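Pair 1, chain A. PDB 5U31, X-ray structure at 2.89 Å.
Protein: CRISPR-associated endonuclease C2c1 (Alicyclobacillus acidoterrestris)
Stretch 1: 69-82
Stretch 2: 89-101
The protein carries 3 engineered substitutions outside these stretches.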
# COMPACT_ATOMS: atom_id res chain seq x y z
N CYS A 69 -16.04 20.67 28.35
CA CYS A 69 -15.48 21.72 27.50
C CYS A 69 -16.10 23.07 27.81
O CYS A 69 -15.40 24.05 28.07
CB CYS A 69 -15.68 21.38 26.03
SG CYS A 69 -14.52 20.19 25.35
N LYS A 70 -17.43 23.14 27.75
CA LYS A 70 -18.12 24.40 28.00
C LYS A 70 -17.77 24.96 29.37
O LYS A 70 -17.49 26.15 29.51
CB LYS A 70 -19.63 24.21 27.86
CG LYS A 70 -20.00 23.52 26.57
CD LYS A 70 -21.48 23.56 26.31
CE LYS A 70 -21.80 22.89 24.99
NZ LYS A 70 -23.22 23.05 24.61
N ALA A 71 -17.75 24.09 30.39
CA ALA A 71 -17.42 24.55 31.74
C ALA A 71 -16.00 25.10 31.81
O ALA A 71 -15.75 26.11 32.48
CB ALA A 71 -17.59 23.40 32.74
N GLU A 72 -15.06 24.45 31.12
CA GLU A 72 -13.69 24.94 31.10
C GLU A 72 -13.56 26.16 30.19
O GLU A 72 -12.79 27.08 30.49
CB GLU A 72 -12.75 23.84 30.64
CG GLU A 72 -11.29 24.23 30.61
CD GLU A 72 -10.41 23.08 30.16
OE1 GLU A 72 -10.91 21.93 30.14
OE2 GLU A 72 -9.23 23.32 29.81
N LEU A 73 -14.29 26.17 29.08
CA LEU A 73 -14.28 27.33 28.20
C LEU A 73 -14.72 28.58 28.96
O LEU A 73 -14.04 29.60 28.95
CB LEU A 73 -15.19 27.08 27.00
CG LEU A 73 -14.97 27.83 25.68
CD1 LEU A 73 -16.30 28.36 25.19
CD2 LEU A 73 -13.93 28.93 25.78
N LEU A 74 -15.86 28.49 29.65
CA LEU A 74 -16.38 29.64 30.38
C LEU A 74 -15.42 30.10 31.46
O LEU A 74 -15.26 31.30 31.69
CB LEU A 74 -17.75 29.30 30.97
CG LEU A 74 -18.86 29.16 29.93
CD1 LEU A 74 -20.10 28.59 30.57
CD2 LEU A 74 -19.15 30.50 29.29
N GLU A 75 -14.75 29.15 32.13
CA GLU A 75 -13.74 29.52 33.12
C GLU A 75 -12.65 30.38 32.51
O GLU A 75 -12.21 31.36 33.13
CB GLU A 75 -13.13 28.26 33.75
CG GLU A 75 -13.84 27.73 34.98
CD GLU A 75 -13.08 26.59 35.62
OE1 GLU A 75 -13.46 25.42 35.41
OE2 GLU A 75 -12.08 26.86 36.32
N ARG A 76 -12.20 30.04 31.30
CA ARG A 76 -11.20 30.87 30.63
C ARG A 76 -11.77 32.21 30.20
O ARG A 76 -11.11 33.24 30.35
CB ARG A 76 -10.62 30.13 29.43
CG ARG A 76 -9.76 28.95 29.78
CD ARG A 76 -8.85 28.59 28.62
NE ARG A 76 -8.25 27.28 28.80
CZ ARG A 76 -7.31 26.78 28.00
NH1 ARG A 76 -6.86 27.49 26.98
NH2 ARG A 76 -6.82 25.57 28.24
N LEU A 77 -12.98 32.21 29.65
CA LEU A 77 -13.56 33.45 29.15
C LEU A 77 -13.83 34.43 30.29
O LEU A 77 -13.52 35.62 30.18
CB LEU A 77 -14.85 33.17 28.38
CG LEU A 77 -14.75 32.23 27.18
CD1 LEU A 77 -16.05 32.20 26.39
CD2 LEU A 77 -13.59 32.63 26.30
N ARG A 78 -14.40 33.94 31.40
CA ARG A 78 -14.68 34.82 32.53
C ARG A 78 -13.40 35.38 33.11
O ARG A 78 -13.33 36.57 33.45
CB ARG A 78 -15.46 34.07 33.60
CG ARG A 78 -16.84 33.59 33.19
CD ARG A 78 -17.72 34.71 32.71
NE ARG A 78 -19.07 34.23 32.44
CZ ARG A 78 -20.04 34.98 31.91
NH1 ARG A 78 -21.24 34.46 31.70
NH2 ARG A 78 -19.79 36.24 31.59
N ALA A 79 -12.37 34.54 33.24
CA ALA A 79 -11.09 35.00 33.76
C ALA A 79 -10.42 35.97 32.81
O ALA A 79 -9.70 36.87 33.25
CB ALA A 79 -10.19 33.80 34.03
N ARG A 80 -10.65 35.81 31.50
CA ARG A 80 -10.10 36.75 30.54
C ARG A 80 -10.79 38.11 30.63
O ARG A 80 -10.13 39.15 30.55
CB ARG A 80 -10.22 36.17 29.13
CG ARG A 80 -9.80 37.12 28.01
CD ARG A 80 -8.44 37.73 28.27
NE ARG A 80 -7.37 36.75 28.21
CZ ARG A 80 -6.08 37.06 28.19
NH1 ARG A 80 -5.71 38.33 28.22
NH2 ARG A 80 -5.17 36.11 28.13
N GLN A 81 -12.12 38.12 30.79
CA GLN A 81 -12.82 39.38 31.00
C GLN A 81 -12.24 40.13 32.19
O GLN A 81 -12.07 41.35 32.15
CB GLN A 81 -14.31 39.12 31.21
CG GLN A 81 -15.02 38.55 29.99
CD GLN A 81 -16.49 38.26 30.25
OE1 GLN A 81 -16.87 37.78 31.32
NE2 GLN A 81 -17.33 38.54 29.26
N VAL A 82 -11.91 39.40 33.26
CA VAL A 82 -11.30 40.02 34.44
C VAL A 82 -9.91 40.55 34.11
O VAL A 82 -9.53 41.65 34.53
CB VAL A 82 -11.27 39.01 35.60
CG1 VAL A 82 -10.45 39.54 36.77
CG2 VAL A 82 -12.68 38.68 36.05
N PRO A 89 -20.77 44.89 29.46
CA PRO A 89 -21.60 43.70 29.71
C PRO A 89 -20.76 42.44 29.68
O PRO A 89 -19.88 42.26 28.84
CB PRO A 89 -22.61 43.73 28.56
CG PRO A 89 -21.96 44.52 27.49
CD PRO A 89 -21.08 45.53 28.18
N ALA A 90 -21.03 41.55 30.63
CA ALA A 90 -20.27 40.31 30.72
C ALA A 90 -20.84 39.21 29.83
O ALA A 90 -20.11 38.28 29.48
CB ALA A 90 -20.20 39.83 32.17
N GLY A 91 -22.12 39.30 29.47
CA GLY A 91 -22.74 38.29 28.64
C GLY A 91 -23.13 37.05 29.41
O GLY A 91 -22.41 36.61 30.31
N SER A 92 -24.28 36.47 29.08
CA SER A 92 -24.68 35.24 29.74
C SER A 92 -23.79 34.09 29.28
O SER A 92 -23.08 34.18 28.27
CB SER A 92 -26.14 34.93 29.46
OG SER A 92 -26.34 34.63 28.09
N ASP A 93 -23.82 33.00 30.05
CA ASP A 93 -23.08 31.81 29.66
C ASP A 93 -23.43 31.37 28.25
O ASP A 93 -22.55 31.06 27.44
CB ASP A 93 -23.35 30.67 30.64
CG ASP A 93 -22.53 30.79 31.91
OD1 ASP A 93 -21.86 31.83 32.10
OD2 ASP A 93 -22.55 29.83 32.72
N ASP A 94 -24.73 31.37 27.92
CA ASP A 94 -25.14 30.89 26.60
C ASP A 94 -24.67 31.83 25.50
O ASP A 94 -24.24 31.38 24.44
CB ASP A 94 -26.65 30.72 26.57
CG ASP A 94 -27.11 29.93 25.36
OD1 ASP A 94 -27.40 30.56 24.32
OD2 ASP A 94 -27.16 28.69 25.44
N GLU A 95 -24.73 33.15 25.73
CA GLU A 95 -24.23 34.09 24.74
C GLU A 95 -22.75 33.85 24.45
O GLU A 95 -22.34 33.77 23.29
CB GLU A 95 -24.46 35.53 25.20
CG GLU A 95 -25.92 35.91 25.26
CD GLU A 95 -26.13 37.35 25.69
OE1 GLU A 95 -26.83 38.09 24.97
OE2 GLU A 95 -25.58 37.75 26.75
N LEU A 96 -21.95 33.71 25.51
CA LEU A 96 -20.52 33.50 25.33
C LEU A 96 -20.22 32.17 24.66
O LEU A 96 -19.31 32.07 23.83
CB LEU A 96 -19.81 33.58 26.68
CG LEU A 96 -19.17 34.90 27.09
CD1 LEU A 96 -20.08 36.07 26.79
CD2 LEU A 96 -18.84 34.84 28.56
N LEU A 97 -20.98 31.12 25.00
CA LEU A 97 -20.78 29.83 24.35
C LEU A 97 -21.11 29.89 22.87
O LEU A 97 -20.40 29.32 22.04
CB LEU A 97 -21.61 28.75 25.05
CG LEU A 97 -21.18 28.34 26.45
CD1 LEU A 97 -22.00 27.18 26.93
CD2 LEU A 97 -19.71 27.99 26.48
N GLN A 98 -22.20 30.58 22.51
CA GLN A 98 -22.56 30.71 21.10
C GLN A 98 -21.53 31.53 20.34
O GLN A 98 -21.19 31.20 19.20
CB GLN A 98 -23.95 31.33 20.97
CG GLN A 98 -25.07 30.40 21.39
CD GLN A 98 -26.44 30.96 21.10
OE1 GLN A 98 -26.58 31.93 20.34
NE2 GLN A 98 -27.47 30.37 21.69
N LEU A 99 -21.02 32.61 20.95
CA LEU A 99 -19.97 33.40 20.31
C LEU A 99 -18.73 32.55 20.06
O LEU A 99 -18.18 32.55 18.95
CB LEU A 99 -19.62 34.60 21.18
CG LEU A 99 -19.44 35.96 20.49
CD1 LEU A 99 -18.44 36.82 21.25
CD2 LEU A 99 -19.02 35.81 19.03
N ALA A 100 -18.28 31.82 21.08
CA ALA A 100 -17.08 31.00 20.93
C ALA A 100 -17.26 29.98 19.83
O ALA A 100 -16.35 29.75 19.03
CB ALA A 100 -16.75 30.32 22.25
N ARG A 101 -18.43 29.34 19.78
CA ARG A 101 -18.68 28.36 18.74
C ARG A 101 -18.71 29.01 17.36
O ARG A 101 -18.18 28.44 16.39
CB ARG A 101 -19.98 27.61 19.01
CG ARG A 101 -20.37 26.66 17.92
CD ARG A 101 -19.51 25.42 17.92
NE ARG A 101 -19.77 24.61 16.73
CZ ARG A 101 -19.20 23.44 16.48
NH1 ARG A 101 -18.33 22.92 17.35
NH2 ARG A 101 -19.49 22.79 15.37

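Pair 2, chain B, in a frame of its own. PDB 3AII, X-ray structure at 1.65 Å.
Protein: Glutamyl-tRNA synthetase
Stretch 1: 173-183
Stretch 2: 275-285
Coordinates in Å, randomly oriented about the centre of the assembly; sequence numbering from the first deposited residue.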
# COMPACT_ATOMS: atom_id res chain seq x y z
N GLU B 173 8.95 22.87 19.32
CA GLU B 173 8.75 24.07 20.11
C GLU B 173 7.31 24.56 20.04
O GLU B 173 6.82 25.22 20.95
CB GLU B 173 9.73 25.18 19.70
CG GLU B 173 11.18 24.78 19.90
CD GLU B 173 11.54 24.65 21.37
OE1 GLU B 173 10.83 25.25 22.22
OE2 GLU B 173 12.55 23.97 21.67
N THR B 174 6.64 24.21 18.95
CA THR B 174 5.23 24.55 18.82
C THR B 174 4.41 23.74 19.82
O THR B 174 3.54 24.27 20.52
CB THR B 174 4.74 24.29 17.38
OG1 THR B 174 5.42 25.19 16.48
CG2 THR B 174 3.24 24.51 17.27
N TYR B 175 4.69 22.44 19.90
CA TYR B 175 3.98 21.61 20.87
C TYR B 175 4.28 22.07 22.29
O TYR B 175 3.41 21.99 23.15
CB TYR B 175 4.30 20.12 20.70
CG TYR B 175 4.12 19.66 19.28
CD1 TYR B 175 2.91 19.87 18.61
CD2 TYR B 175 5.12 18.98 18.62
CE1 TYR B 175 2.74 19.45 17.31
CE2 TYR B 175 4.96 18.55 17.32
CZ TYR B 175 3.77 18.79 16.67
OH TYR B 175 3.62 18.38 15.38
N TYR B 176 5.51 22.50 22.55
CA TYR B 176 5.86 22.99 23.89
C TYR B 176 5.13 24.29 24.20
O TYR B 176 4.61 24.48 25.30
CB TYR B 176 7.38 23.19 24.00
CG TYR B 176 8.22 21.94 23.81
CD1 TYR B 176 7.68 20.67 23.98
CD2 TYR B 176 9.56 22.04 23.47
CE1 TYR B 176 8.46 19.54 23.78
CE2 TYR B 176 10.34 20.93 23.27
CZ TYR B 176 9.79 19.67 23.44
OH TYR B 176 10.61 18.57 23.27
N GLU B 177 5.09 25.19 23.22
CA GLU B 177 4.38 26.47 23.34
C GLU B 177 2.92 26.23 23.71
O GLU B 177 2.37 26.86 24.63
CB GLU B 177 4.45 27.24 22.02
CG GLU B 177 3.72 28.58 22.04
CD GLU B 177 3.60 29.19 20.65
OE1 GLU B 177 4.35 28.78 19.75
OE2 GLU B 177 2.74 30.09 20.47
N TYR B 178 2.28 25.31 22.99
CA TYR B 178 0.87 25.06 23.24
C TYR B 178 0.62 24.22 24.48
O TYR B 178 -0.46 24.26 25.02
CB TYR B 178 0.14 24.56 21.98
CG TYR B 178 -0.08 25.74 21.06
CD1 TYR B 178 -1.17 26.58 21.25
CD2 TYR B 178 0.85 26.07 20.09
CE1 TYR B 178 -1.35 27.70 20.45
CE2 TYR B 178 0.68 27.20 19.30
CZ TYR B 178 -0.43 28.00 19.49
OH TYR B 178 -0.62 29.12 18.71
N THR B 179 1.62 23.46 24.92
CA THR B 179 1.53 22.82 26.24
C THR B 179 1.48 23.88 27.34
O THR B 179 0.66 23.79 28.26
CB THR B 179 2.71 21.87 26.49
OG1 THR B 179 2.61 20.77 25.57
CG2 THR B 179 2.68 21.32 27.91
N GLU B 180 2.38 24.86 27.26
CA GLU B 180 2.41 25.97 28.24
C GLU B 180 1.09 26.76 28.21
O GLU B 180 0.55 27.12 29.25
CB GLU B 180 3.61 26.88 28.00
CG GLU B 180 4.95 26.19 28.22
CD GLU B 180 6.06 27.13 28.69
OE1 GLU B 180 5.91 28.36 28.54
OE2 GLU B 180 7.07 26.62 29.22
N LYS B 181 0.56 27.00 27.01
CA LYS B 181 -0.70 27.73 26.90
C LYS B 181 -1.85 26.93 27.49
O LYS B 181 -2.72 27.49 28.17
CB LYS B 181 -0.99 28.10 25.44
CG LYS B 181 -0.16 29.28 24.94
CD LYS B 181 -0.45 29.61 23.49
CE LYS B 181 0.44 30.75 22.99
NZ LYS B 181 0.21 31.05 21.56
N LEU B 182 -1.85 25.63 27.25
CA LEU B 182 -2.91 24.77 27.75
C LEU B 182 -2.88 24.74 29.28
O LEU B 182 -3.92 24.78 29.93
CB LEU B 182 -2.75 23.35 27.19
CG LEU B 182 -3.78 22.29 27.60
CD1 LEU B 182 -5.18 22.70 27.18
CD2 LEU B 182 -3.40 20.92 27.02
N ILE B 183 -1.69 24.64 29.85
CA ILE B 183 -1.50 24.73 31.29
C ILE B 183 -1.95 26.09 31.86
O ILE B 183 -2.61 26.14 32.90
CB ILE B 183 -0.03 24.45 31.67
CG1 ILE B 183 0.33 22.99 31.39
CG2 ILE B 183 0.24 24.79 33.13
CD1 ILE B 183 1.82 22.69 31.60
N ASN B 275 -2.72 12.34 20.02
CA ASN B 275 -3.93 13.14 20.11
C ASN B 275 -3.68 14.62 20.39
O ASN B 275 -4.49 15.46 20.00
CB ASN B 275 -4.92 12.53 21.11
CG ASN B 275 -5.62 11.32 20.55
OD1 ASN B 275 -5.56 10.22 21.11
ND2 ASN B 275 -6.26 11.51 19.41
N PHE B 276 -2.57 14.94 21.05
CA PHE B 276 -2.20 16.32 21.28
C PHE B 276 -1.63 16.95 20.01
O PHE B 276 -2.06 18.02 19.59
CB PHE B 276 -1.18 16.46 22.43
CG PHE B 276 -0.79 17.90 22.73
CD1 PHE B 276 -1.67 18.77 23.35
CD2 PHE B 276 0.46 18.38 22.34
CE1 PHE B 276 -1.30 20.10 23.60
CE2 PHE B 276 0.83 19.69 22.56
CZ PHE B 276 -0.04 20.56 23.22
N SER B 277 -0.61 16.32 19.43
CA SER B 277 0.03 16.92 18.25
C SER B 277 -0.94 17.02 17.07
O SER B 277 -0.89 18.00 16.34
CB SER B 277 1.28 16.15 17.85
OG SER B 277 0.95 14.80 17.51
N VAL B 278 -1.83 16.04 16.93
CA VAL B 278 -2.80 16.06 15.83
C VAL B 278 -3.76 17.25 15.99
O VAL B 278 -4.00 18.01 15.04
CB VAL B 278 -3.58 14.72 15.73
CG1 VAL B 278 -4.82 14.86 14.85
CG2 VAL B 278 -2.68 13.63 15.21
N ALA B 279 -4.30 17.43 17.18
CA ALA B 279 -5.22 18.54 17.43
C ALA B 279 -4.55 19.88 17.23
O ALA B 279 -5.10 20.77 16.58
CB ALA B 279 -5.80 18.45 18.85
N VAL B 280 -3.36 20.05 17.80
CA VAL B 280 -2.63 21.30 17.64
C VAL B 280 -2.36 21.60 16.15
O VAL B 280 -2.56 22.73 15.68
CB VAL B 280 -1.31 21.30 18.47
CG1 VAL B 280 -0.45 22.51 18.10
CG2 VAL B 280 -1.62 21.33 19.97
N ASP B 281 -1.90 20.59 15.43
CA ASP B 281 -1.55 20.78 14.02
C ASP B 281 -2.77 20.96 13.14
O ASP B 281 -2.76 21.79 12.23
CB ASP B 281 -0.67 19.65 13.53
CG ASP B 281 0.74 19.75 14.09
OD1 ASP B 281 1.07 20.79 14.69
OD2 ASP B 281 1.49 18.76 13.94
N ASP B 282 -3.83 20.21 13.40
CA ASP B 282 -5.06 20.40 12.63
C ASP B 282 -5.54 21.85 12.80
O ASP B 282 -5.96 22.49 11.84
CB ASP B 282 -6.17 19.42 13.06
CG ASP B 282 -6.00 18.04 12.45
OD1 ASP B 282 -5.20 17.88 11.51
OD2 ASP B 282 -6.70 17.11 12.91
N HIS B 283 -5.47 22.37 14.02
CA HIS B 283 -5.93 23.74 14.23
C HIS B 283 -5.01 24.74 13.57
O HIS B 283 -5.47 25.62 12.84
CB HIS B 283 -6.04 24.09 15.71
CG HIS B 283 -6.31 25.54 15.95
ND1 HIS B 283 -7.55 26.10 15.76
CD2 HIS B 283 -5.49 26.55 16.34
CE1 HIS B 283 -7.49 27.40 16.02
NE2 HIS B 283 -6.25 27.69 16.39
N LEU B 284 -3.71 24.63 13.82
CA LEU B 284 -2.80 25.67 13.33
C LEU B 284 -2.66 25.68 11.82
O LEU B 284 -2.43 26.75 11.23
CB LEU B 284 -1.42 25.57 13.99
CG LEU B 284 -1.36 25.86 15.49
CD1 LEU B 284 0.04 25.52 16.02
CD2 LEU B 284 -1.72 27.32 15.77
N LEU B 285 -2.81 24.52 11.19
CA LEU B 285 -2.69 24.41 9.74
C LEU B 285 -4.00 24.71 9.05
O LEU B 285 -4.07 24.71 7.83
CB LEU B 285 -2.21 23.01 9.34
CG LEU B 285 -0.82 22.71 9.89
CD1 LEU B 285 -0.48 21.24 9.66
CD2 LEU B 285 0.22 23.60 9.23

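In both pairs two helices cross nearly at right angles. The N-to-C directions of helices 69-82 and 93-101 in pair 1 make an angle of 98°, with a closest axial approach of 10.5 Å; in pair 2, helices 173-183 and 275-284 make 96° at 10.6 Å. Superposing N, CA and C of 14 central residues gives an RMSD of 0.7 Å. A:Leu74 then falls on B:Tyr175 and A:Asp93 on B:Ser277, and these are also nearest CA neighbours across each contact: 7.1 Å between the CA atoms of A:Leu74 and A:Asp93, 6.7 Å between those of B:Tyr175 and B:Ser277.

The matched position A:Leu74/B:Tyr175 illustrates two ways of filling the crossing. A:Leu74 meets another leucine, with its CG 3.7 Å from A:Leu97 CD2. B:Tyr175 instead sits as a knob among B:Phe276, B:Ser277, B:Val280 and B:Asp281. B:Ser277 CB lies over one face of its ring, 4.1 Å from the centroid of the B:Tyr175 ring and 28° off the normal, a CH-pi contact. The longer side chain also carries a hydroxyl to the position of A:Leu97, which is B:Asp281: B:Tyr175 OH donates to B:Asp281 OD2 at 2.6 Å. An apolar contact in pair 1 thus corresponds to an aromatic knob with a polar tip in pair 2.

The knob of pair 1 comes from the other helix. A:Leu96 sits among A:Leu74, A:Leu77, A:Arg78 and A:Gln81, with its CB 4.0 Å from A:Leu77 CD1. Its counterpart, B:Val280, is smaller and meets the equivalent of A:Leu77 through B:Val280 CG2 and B:Tyr178 CB, 4.2 Å apart. At the next matched pair of positions, A:Leu73 CD1 reaches A:Ala100 CB at 3.6 Å, while B:Thr174 CG2 reaches B:Leu284 CD1, also at 3.6 Å; the bulkier partner has changed helices.

The strongest divergence is at A:Arg78/B:Thr179. The arginine's CA-to-CB bond points sideways, but its guanidinium comes nearer: A:Arg78 NH1 forms a salt bridge with A:Asp93 OD1 at 2.7 Å (N-H...acceptor angle 171°) and a hydrogen bond to A:Gly91 O at 2.8 Å. These acceptors lie near the guanidinium plane, leaving one face to A:Leu96 CD2. B:Thr179 turns its hydroxyl to its own helix, OG1 donating to B:Tyr175 O at 2.8 Å. Nearby, B:Phe276 CZ approaches B:Thr179 OG1 to 3.5 Å, and B:Phe276 CE1 lies 4.1 Å from B:Leu182 CD2. At the latter's matched position, A:Gln81 NE2 donates to A:Ala90 O at 2.8 Å.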